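Long-range contact in sucrose 6(F)-phosphate phosphorylase (Thermoanaerobacterium thermosaccharolyticum DSM 571, PDB 6S9V), which is a phosphorylase of the alpha-amylase class, built round an eight-stranded TIM barrel: residues F125-P137 with T161-K173. Residues are numbered along the deposited sequence; the frame is centred on the assembly and turned at random.
With SO4 (sulfate ion), chain I.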
ATOM      1  N   PHE A 125      18.085 -12.746 -13.616  1.00 25.51           N
ATOM      2  CA  PHE A 125      18.671 -11.861 -12.620  1.00 24.44           C
ATOM      3  C   PHE A 125      19.582 -10.836 -13.278  1.00 24.90           C
ATOM      4  O   PHE A 125      20.075 -11.026 -14.394  1.00 24.65           O
ATOM      5  CB  PHE A 125      19.430 -12.689 -11.573  1.00 23.77           C
ATOM      6  CG  PHE A 125      18.627 -13.850 -11.058  1.00 23.46           C
ATOM      7  CD1 PHE A 125      17.518 -13.634 -10.261  1.00 21.40           C
ATOM      8  CD2 PHE A 125      18.945 -15.149 -11.418  1.00 25.61           C
ATOM      9  CE1 PHE A 125      16.752 -14.696  -9.803  1.00 23.59           C
ATOM     10  CE2 PHE A 125      18.182 -16.209 -10.973  1.00 24.75           C
ATOM     11  CZ  PHE A 125      17.084 -15.984 -10.173  1.00 24.90           C
ATOM     12  N   ILE A 126      19.775  -9.724 -12.575  1.00 24.94           N
ATOM     13  CA  ILE A 126      20.552  -8.599 -13.116  1.00 26.36           C
ATOM     14  C   ILE A 126      21.985  -8.804 -12.640  1.00 25.94           C
ATOM     15  O   ILE A 126      22.464  -8.191 -11.686  1.00 24.95           O
ATOM     16  CB  ILE A 126      19.974  -7.240 -12.698  1.00 28.31           C
ATOM     17  CG1 ILE A 126      18.502  -7.130 -13.103  1.00 26.82           C
ATOM     18  CG2 ILE A 126      20.779  -6.109 -13.329  1.00 31.46           C
ATOM     19  CD1 ILE A 126      17.817  -5.857 -12.619  1.00 24.28           C
ATOM     20  N   THR A 127      22.679  -9.724 -13.300  1.00 27.84           N
ATOM     21  CA  THR A 127      24.126  -9.788 -13.156  1.00 31.25           C
ATOM     22  C   THR A 127      24.714  -8.472 -13.658  1.00 32.71           C
ATOM     23  O   THR A 127      24.218  -7.882 -14.622  1.00 30.45           O
ATOM     24  CB  THR A 127      24.690 -10.980 -13.924  1.00 32.41           C
ATOM     25  OG1 THR A 127      24.088 -11.050 -15.221  1.00 33.13           O
ATOM     26  CG2 THR A 127      24.413 -12.280 -13.165  1.00 31.28           C
ATOM     27  N   LEU A 128      25.755  -7.987 -12.980  1.00 35.18           N
ATOM     28  CA  LEU A 128      26.209  -6.625 -13.240  1.00 36.26           C
ATOM     29  C   LEU A 128      26.771  -6.448 -14.650  1.00 37.80           C
ATOM     30  O   LEU A 128      26.905  -5.307 -15.106  1.00 37.93           O
ATOM     31  CB  LEU A 128      27.260  -6.197 -12.214  1.00 35.18           C
ATOM     32  CG  LEU A 128      26.818  -6.111 -10.749  1.00 34.95           C
ATOM     33  CD1 LEU A 128      27.761  -5.185  -9.985  1.00 37.54           C
ATOM     34  CD2 LEU A 128      25.393  -5.669 -10.573  1.00 33.38           C
ATOM     35  N   ASP A 129      27.115  -7.533 -15.345  1.00 37.13           N
ATOM     36  CA  ASP A 129      27.560  -7.402 -16.729  1.00 37.11           C
ATOM     37  C   ASP A 129      26.461  -6.867 -17.642  1.00 37.20           C
ATOM     38  O   ASP A 129      26.758  -6.433 -18.759  1.00 38.41           O
ATOM     39  CB  ASP A 129      28.076  -8.740 -17.261  1.00 37.80           C
ATOM     40  CG  ASP A 129      27.038  -9.841 -17.202  1.00 44.73           C
ATOM     41  OD1 ASP A 129      25.952  -9.625 -16.626  1.00 47.41           O
ATOM     42  OD2 ASP A 129      27.312 -10.930 -17.751  1.00 49.95           O
ATOM     43  N   LYS A 130      25.201  -6.913 -17.209  1.00 35.18           N
ATOM     44  CA  LYS A 130      24.114  -6.310 -17.971  1.00 35.03           C
ATOM     45  C   LYS A 130      24.088  -4.791 -17.858  1.00 38.13           C
ATOM     46  O   LYS A 130      23.408  -4.139 -18.660  1.00 39.76           O
ATOM     47  CB  LYS A 130      22.766  -6.885 -17.521  1.00 30.96           C
ATOM     48  CG  LYS A 130      22.581  -8.366 -17.848  1.00 30.63           C
ATOM     49  CD  LYS A 130      21.247  -8.890 -17.330  1.00 30.41           C
ATOM     50  CE  LYS A 130      20.930 -10.283 -17.856  1.00 29.79           C
ATOM     51  NZ  LYS A 130      19.629 -10.822 -17.318  1.00 28.57           N
ATOM     52  N   LEU A 131      24.815  -4.215 -16.899  1.00 37.53           N
ATOM     53  CA  LEU A 131      24.867  -2.769 -16.707  1.00 36.79           C
ATOM     54  C   LEU A 131      26.218  -2.168 -17.057  1.00 35.29           C
ATOM     55  O   LEU A 131      26.273  -1.008 -17.467  1.00 37.64           O
ATOM     56  CB  LEU A 131      24.525  -2.422 -15.256  1.00 40.48           C
ATOM     57  CG  LEU A 131      23.086  -2.773 -14.862  1.00 43.32           C
ATOM     58  CD1 LEU A 131      22.910  -2.696 -13.350  1.00 43.69           C
ATOM     59  CD2 LEU A 131      22.087  -1.868 -15.576  1.00 44.76           C
ATOM     60  N   TRP A 132      27.302  -2.918 -16.882  1.00 35.44           N
ATOM     61  CA  TRP A 132      28.655  -2.451 -17.156  1.00 41.00           C
ATOM     62  C   TRP A 132      29.342  -3.530 -17.980  1.00 47.01           C
ATOM     63  O   TRP A 132      29.162  -4.723 -17.721  1.00 45.07           O
ATOM     64  CB  TRP A 132      29.418  -2.169 -15.863  1.00 41.65           C
ATOM     65  CG  TRP A 132      28.882  -0.984 -15.115  1.00 40.28           C
ATOM     66  CD1 TRP A 132      28.969   0.329 -15.483  1.00 39.79           C
ATOM     67  CD2 TRP A 132      28.145  -1.010 -13.885  1.00 39.42           C
ATOM     68  NE1 TRP A 132      28.345   1.123 -14.550  1.00 40.89           N
ATOM     69  CE2 TRP A 132      27.831   0.325 -13.559  1.00 39.23           C
ATOM     70  CE3 TRP A 132      27.730  -2.030 -13.025  1.00 39.30           C
ATOM     71  CZ2 TRP A 132      27.124   0.665 -12.413  1.00 37.82           C
ATOM     72  CZ3 TRP A 132      27.025  -1.693 -11.890  1.00 38.39           C
ATOM     73  CH2 TRP A 132      26.727  -0.356 -11.592  1.00 37.60           C
ATOM     74  N   LYS A 133      30.148  -3.106 -18.959  1.00 56.20           N
ATOM     75  CA  LYS A 133      30.772  -4.056 -19.875  1.00 64.27           C
ATOM     76  C   LYS A 133      31.478  -5.189 -19.140  1.00 56.93           C
ATOM     77  O   LYS A 133      31.346  -6.359 -19.516  1.00 54.23           O
ATOM     78  CB  LYS A 133      31.761  -3.343 -20.801  1.00 79.15           C
ATOM     79  CG  LYS A 133      32.499  -4.309 -21.730  1.00 88.68           C
ATOM     80  CD  LYS A 133      33.476  -3.613 -22.661  1.00 94.65           C
ATOM     81  CE  LYS A 133      34.010  -4.586 -23.709  1.00 97.20           C
ATOM     82  NZ  LYS A 133      34.849  -5.671 -23.136  1.00 97.72           N
ATOM     83  N   ASP A 134      32.239  -4.864 -18.096  1.00 54.67           N
ATOM     84  CA  ASP A 134      33.034  -5.852 -17.382  1.00 55.95           C
ATOM     85  C   ASP A 134      32.423  -6.288 -16.056  1.00 53.05           C
ATOM     86  O   ASP A 134      33.105  -6.940 -15.260  1.00 54.82           O
ATOM     87  CB  ASP A 134      34.443  -5.301 -17.144  1.00 61.34           C
ATOM     88  CG  ASP A 134      34.428  -3.914 -16.526  1.00 63.07           C
ATOM     89  OD1 ASP A 134      33.324  -3.399 -16.243  1.00 60.86           O
ATOM     90  OD2 ASP A 134      35.520  -3.342 -16.328  1.00 64.93           O
ATOM     91  N   GLY A 135      31.161  -5.952 -15.803  1.00 48.12           N
ATOM     92  CA  GLY A 135      30.531  -6.333 -14.558  1.00 42.88           C
ATOM     93  C   GLY A 135      31.111  -5.677 -13.330  1.00 41.50           C
ATOM     94  O   GLY A 135      30.852  -6.129 -12.213  1.00 41.19           O
ATOM     95  N   LYS A 136      31.879  -4.604 -13.503  1.00 42.62           N
ATOM     96  CA  LYS A 136      32.500  -3.916 -12.384  1.00 46.10           C
ATOM     97  C   LYS A 136      31.681  -2.683 -12.041  1.00 42.76           C
ATOM     98  O   LYS A 136      31.433  -1.858 -12.935  1.00 41.18           O
ATOM     99  CB  LYS A 136      33.930  -3.521 -12.730  1.00 55.85           C
ATOM    100  CG  LYS A 136      34.866  -4.703 -12.939  1.00 66.23           C
ATOM    101  CD  LYS A 136      36.282  -4.236 -13.259  1.00 78.34           C
ATOM    102  CE  LYS A 136      37.221  -5.408 -13.512  1.00 87.43           C
ATOM    103  NZ  LYS A 136      37.506  -6.190 -12.280  1.00 92.09           N
ATOM    104  N   PRO A 137      31.213  -2.518 -10.803  1.00 41.92           N
ATOM    105  CA  PRO A 137      30.425  -1.324 -10.477  1.00 41.54           C
ATOM    106  C   PRO A 137      31.272  -0.062 -10.543  1.00 42.25           C
ATOM    107  O   PRO A 137      32.475  -0.074 -10.273  1.00 44.21           O
ATOM    108  CB  PRO A 137      29.937  -1.591  -9.048  1.00 41.38           C
ATOM    109  CG  PRO A 137      30.895  -2.569  -8.490  1.00 41.94           C
ATOM    110  CD  PRO A 137      31.371  -3.411  -9.641  1.00 42.08           C
ATOM    111  N   THR A 161      31.909 -23.032  -9.781  1.00 54.76           N
ATOM    112  CA  THR A 161      33.114 -22.356 -10.241  1.00 55.73           C
ATOM    113  C   THR A 161      33.945 -21.749  -9.119  1.00 49.76           C
ATOM    114  O   THR A 161      35.119 -21.434  -9.344  1.00 48.21           O
ATOM    115  CB  THR A 161      32.758 -21.236 -11.232  1.00 60.58           C
ATOM    116  OG1 THR A 161      31.964 -20.241 -10.573  1.00 59.78           O
ATOM    117  CG2 THR A 161      31.983 -21.795 -12.408  1.00 65.24           C
ATOM    118  N   GLY A 162      33.374 -21.570  -7.931  1.00 46.85           N
ATOM    119  CA  GLY A 162      34.061 -20.883  -6.860  1.00 47.89           C
ATOM    120  C   GLY A 162      34.231 -19.399  -7.078  1.00 49.30           C
ATOM    121  O   GLY A 162      34.837 -18.729  -6.235  1.00 52.92           O
ATOM    122  N   GLU A 163      33.706 -18.863  -8.174  1.00 48.98           N
ATOM    123  CA  GLU A 163      33.855 -17.457  -8.501  1.00 60.28           C
ATOM    124  C   GLU A 163      32.850 -16.615  -7.726  1.00 53.83           C
ATOM    125  O   GLU A 163      31.762 -17.075  -7.372  1.00 46.38           O
ATOM    126  CB  GLU A 163      33.657 -17.253 -10.002  1.00 85.34           C
ATOM    127  CG  GLU A 163      34.796 -17.788 -10.852  1.00108.65           C
ATOM    128  CD  GLU A 163      34.446 -17.852 -12.326  1.00124.68           C
ATOM    129  OE1 GLU A 163      33.327 -17.436 -12.693  1.00128.51           O
ATOM    130  OE2 GLU A 163      35.289 -18.326 -13.118  1.00131.49           O
ATOM    131  N   GLU A 164      33.229 -15.369  -7.458  1.00 59.72           N
ATOM    132  CA  GLU A 164      32.322 -14.411  -6.846  1.00 58.93           C
ATOM    133  C   GLU A 164      31.535 -13.717  -7.948  1.00 50.42           C
ATOM    134  O   GLU A 164      32.095 -13.346  -8.984  1.00 49.13           O
ATOM    135  CB  GLU A 164      33.078 -13.370  -6.019  1.00 65.87           C
ATOM    136  CG  GLU A 164      33.897 -13.927  -4.862  1.00 72.22           C
ATOM    137  CD  GLU A 164      33.046 -14.528  -3.763  1.00 76.82           C
ATOM    138  OE1 GLU A 164      31.803 -14.482  -3.871  1.00 78.00           O
ATOM    139  OE2 GLU A 164      33.623 -15.043  -2.783  1.00 79.64           O
ATOM    140  N   GLU A 165      30.236 -13.552  -7.723  1.00 45.94           N
ATOM    141  CA  GLU A 165      29.355 -12.912  -8.687  1.00 43.16           C
ATOM    142  C   GLU A 165      28.474 -11.904  -7.971  1.00 35.57           C
ATOM    143  O   GLU A 165      27.879 -12.216  -6.932  1.00 31.89           O
ATOM    144  CB  GLU A 165      28.472 -13.920  -9.429  1.00 46.76           C
ATOM    145  CG  GLU A 165      27.681 -13.290 -10.570  1.00 49.59           C
ATOM    146  CD  GLU A 165      28.131 -13.762 -11.936  1.00 54.74           C
ATOM    147  OE1 GLU A 165      28.216 -14.991 -12.145  1.00 56.81           O
ATOM    148  OE2 GLU A 165      28.407 -12.904 -12.800  1.00 57.66           O
ATOM    149  N   LYS A 166      28.367 -10.718  -8.546  1.00 33.39           N
ATOM    150  CA  LYS A 166      27.487  -9.676  -8.042  1.00 32.31           C
ATOM    151  C   LYS A 166      26.208  -9.651  -8.858  1.00 30.80           C
ATOM    152  O   LYS A 166      26.240  -9.785 -10.085  1.00 32.88           O
ATOM    153  CB  LYS A 166      28.173  -8.312  -8.111  1.00 35.39           C
ATOM    154  CG  LYS A 166      29.343  -8.167  -7.162  1.00 38.72           C
ATOM    155  CD  LYS A 166      29.954  -6.778  -7.251  1.00 42.11           C
ATOM    156  CE  LYS A 166      30.909  -6.523  -6.097  1.00 43.34           C
ATOM    157  NZ  LYS A 166      32.230  -7.142  -6.333  1.00 44.04           N
ATOM    158  N   VAL A 167      25.077  -9.522  -8.165  1.00 27.64           N
ATOM    159  CA  VAL A 167      23.780  -9.347  -8.802  1.00 25.88           C
ATOM    160  C   VAL A 167      23.077  -8.179  -8.126  1.00 24.42           C
ATOM    161  O   VAL A 167      23.314  -7.877  -6.951  1.00 24.22           O
ATOM    162  CB  VAL A 167      22.892 -10.613  -8.744  1.00 28.62           C
ATOM    163  CG1 VAL A 167      23.577 -11.773  -9.444  1.00 31.03           C
ATOM    164  CG2 VAL A 167      22.556 -10.960  -7.310  1.00 30.98           C
ATOM    165  N   TRP A 168      22.202  -7.526  -8.877  1.00 24.31           N
ATOM    166  CA  TRP A 168      21.505  -6.355  -8.368  1.00 24.50           C
ATOM    167  C   TRP A 168      20.527  -6.748  -7.266  1.00 23.44           C
ATOM    168  O   TRP A 168      19.755  -7.705  -7.405  1.00 24.09           O
ATOM    169  CB  TRP A 168      20.779  -5.656  -9.517  1.00 26.15           C
ATOM    170  CG  TRP A 168      20.664  -4.179  -9.349  1.00 27.78           C
ATOM    171  CD1 TRP A 168      19.573  -3.474  -8.928  1.00 27.65           C
ATOM    172  CD2 TRP A 168      21.706  -3.223  -9.562  1.00 30.69           C
ATOM    173  NE1 TRP A 168      19.865  -2.129  -8.890  1.00 28.75           N
ATOM    174  CE2 TRP A 168      21.171  -1.952  -9.270  1.00 30.90           C
ATOM    175  CE3 TRP A 168      23.038  -3.319  -9.976  1.00 35.78           C
ATOM    176  CZ2 TRP A 168      21.922  -0.782  -9.388  1.00 34.53           C
ATOM    177  CZ3 TRP A 168      23.784  -2.154 -10.091  1.00 40.56           C
ATOM    178  CH2 TRP A 168      23.222  -0.903  -9.796  1.00 38.87           C
ATOM    179  N   THR A 169      20.564  -5.993  -6.165  1.00 21.89           N
ATOM    180  CA  THR A 169      19.644  -6.187  -5.043  1.00 21.77           C
ATOM    181  C   THR A 169      19.301  -4.788  -4.537  1.00 21.93           C
ATOM    182  O   THR A 169      20.073  -4.195  -3.776  1.00 22.60           O
ATOM    183  CB  THR A 169      20.248  -7.059  -3.943  1.00 22.96           C
ATOM    184  OG1 THR A 169      21.439  -6.452  -3.417  1.00 23.67           O
ATOM    185  CG2 THR A 169      20.599  -8.438  -4.497  1.00 22.75           C
ATOM    186  N   THR A 170      18.159  -4.258  -4.989  1.00 21.08           N
ATOM    187  CA  THR A 170      17.742  -2.915  -4.595  1.00 21.97           C
ATOM    188  C   THR A 170      17.475  -2.832  -3.099  1.00 21.22           C
ATOM    189  O   THR A 170      17.808  -1.830  -2.460  1.00 21.50           O
ATOM    190  CB  THR A 170      16.486  -2.511  -5.373  1.00 24.09           C
ATOM    191  OG1 THR A 170      16.796  -2.385  -6.763  1.00 23.80           O
ATOM    192  CG2 THR A 170      15.920  -1.195  -4.858  1.00 27.28           C
ATOM    193  N   PHE A 171      16.851  -3.862  -2.534  1.00 22.01           N
ATOM    194  CA  PHE A 171      16.444  -3.891  -1.140  1.00 24.77           C
ATOM    195  C   PHE A 171      17.160  -5.013  -0.400  1.00 24.67           C
ATOM    196  O   PHE A 171      17.648  -5.971  -0.999  1.00 24.57           O
ATOM    197  CB  PHE A 171      14.931  -4.102  -1.009  1.00 24.79           C
ATOM    198  CG  PHE A 171      14.113  -3.082  -1.724  1.00 23.37           C
ATOM    199  CD1 PHE A 171      13.901  -1.844  -1.158  1.00 22.42           C
ATOM    200  CD2 PHE A 171      13.556  -3.359  -2.968  1.00 23.93           C
ATOM    201  CE1 PHE A 171      13.132  -0.898  -1.800  1.00 25.31           C
ATOM    202  CE2 PHE A 171      12.797  -2.410  -3.623  1.00 24.52           C
ATOM    203  CZ  PHE A 171      12.594  -1.173  -3.042  1.00 25.25           C
ATOM    204  N   GLY A 172      17.183  -4.899   0.919  1.00 24.51           N
ATOM    205  CA  GLY A 172      17.700  -5.969   1.746  1.00 24.88           C
ATOM    206  C   GLY A 172      18.418  -5.441   2.960  1.00 26.85           C
ATOM    207  O   GLY A 172      19.405  -4.714   2.840  1.00 26.60           O
ATOM    208  N   LYS A 173      17.919  -5.802   4.139  1.00 30.12           N
ATOM    209  CA  LYS A 173      18.532  -5.379   5.388  1.00 33.35           C
ATOM    210  C   LYS A 173      19.742  -6.223   5.752  1.00 31.75           C
ATOM    211  O   LYS A 173      20.563  -5.783   6.565  1.00 33.16           O
ATOM    212  CB  LYS A 173      17.495  -5.436   6.508  1.00 39.60           C
ATOM    213  CG  LYS A 173      16.320  -4.493   6.304  1.00 47.59           C
ATOM    214  CD  LYS A 173      15.340  -4.572   7.465  1.00 57.47           C
ATOM    215  CE  LYS A 173      14.401  -3.371   7.501  1.00 63.62           C
ATOM    216  NZ  LYS A 173      13.628  -3.204   6.242  1.00 64.09           N
TER
HETATM  217  S   SO4 I 607      10.151  -3.495   5.980  1.00 86.50           S
HETATM  218  O1  SO4 I 607      11.273  -3.485   5.049  1.00 89.27           O
HETATM  219  O2  SO4 I 607       9.102  -2.615   5.472  1.00 85.30           O
HETATM  220  O3  SO4 I 607      10.602  -3.031   7.289  1.00 87.43           O
HETATM  221  O4  SO4 I 607       9.621  -4.850   6.116  1.00 84.25           O
HETATM  222  O   HOH W   1      19.390  -9.185  -9.819  1.00 23.60           O
HETATM  223  O   HOH W   2      28.231 -10.185 -14.199  1.00 47.84           O
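Trp168 is gripped on several sides by residues of 125-137. Leu131 CD1 lies over one face of its six-membered ring, 3.8 Å from the centroid, a CH-pi contact. Leu128 CD2 meets the rim in the ring plane, 3.4 Å from Trp168 CE3, while Leu128 CD1 packs against CB of Lys166. The Trp132 and Trp168 six-membered rings touch rim to rim, planes at 43°. Ile126 CB lies 3.6 Å from Trp168 CB; a chi1 of -56° sets Ile126 CG2 anti to its own N and against that CB.

The backbones join in a single bridge, Thr127 with Val167. Trp168 N donates to Ile126 O at 2.9 Å, and a weak bond runs from Leu128 N to Lys166 O. One water links Ile126 N to Trp168 O; another links Asp129 N to Glu165 OE2. Arg117 forms salt bridges with Asp129 and Glu165, and Asp141 takes the Trp132 NE1 hydrogen.

Both segments lie between barrel strands 92-97 and 207-210, where the alpha-amylase family carries domain B. The loop bonds to the edge of 164-168 away from strand 153-157; Trp168 also bonds Asp181. Apolar contacts help hold the indole, whereas the shared arginine probably offsets repulsion between the two carboxylates.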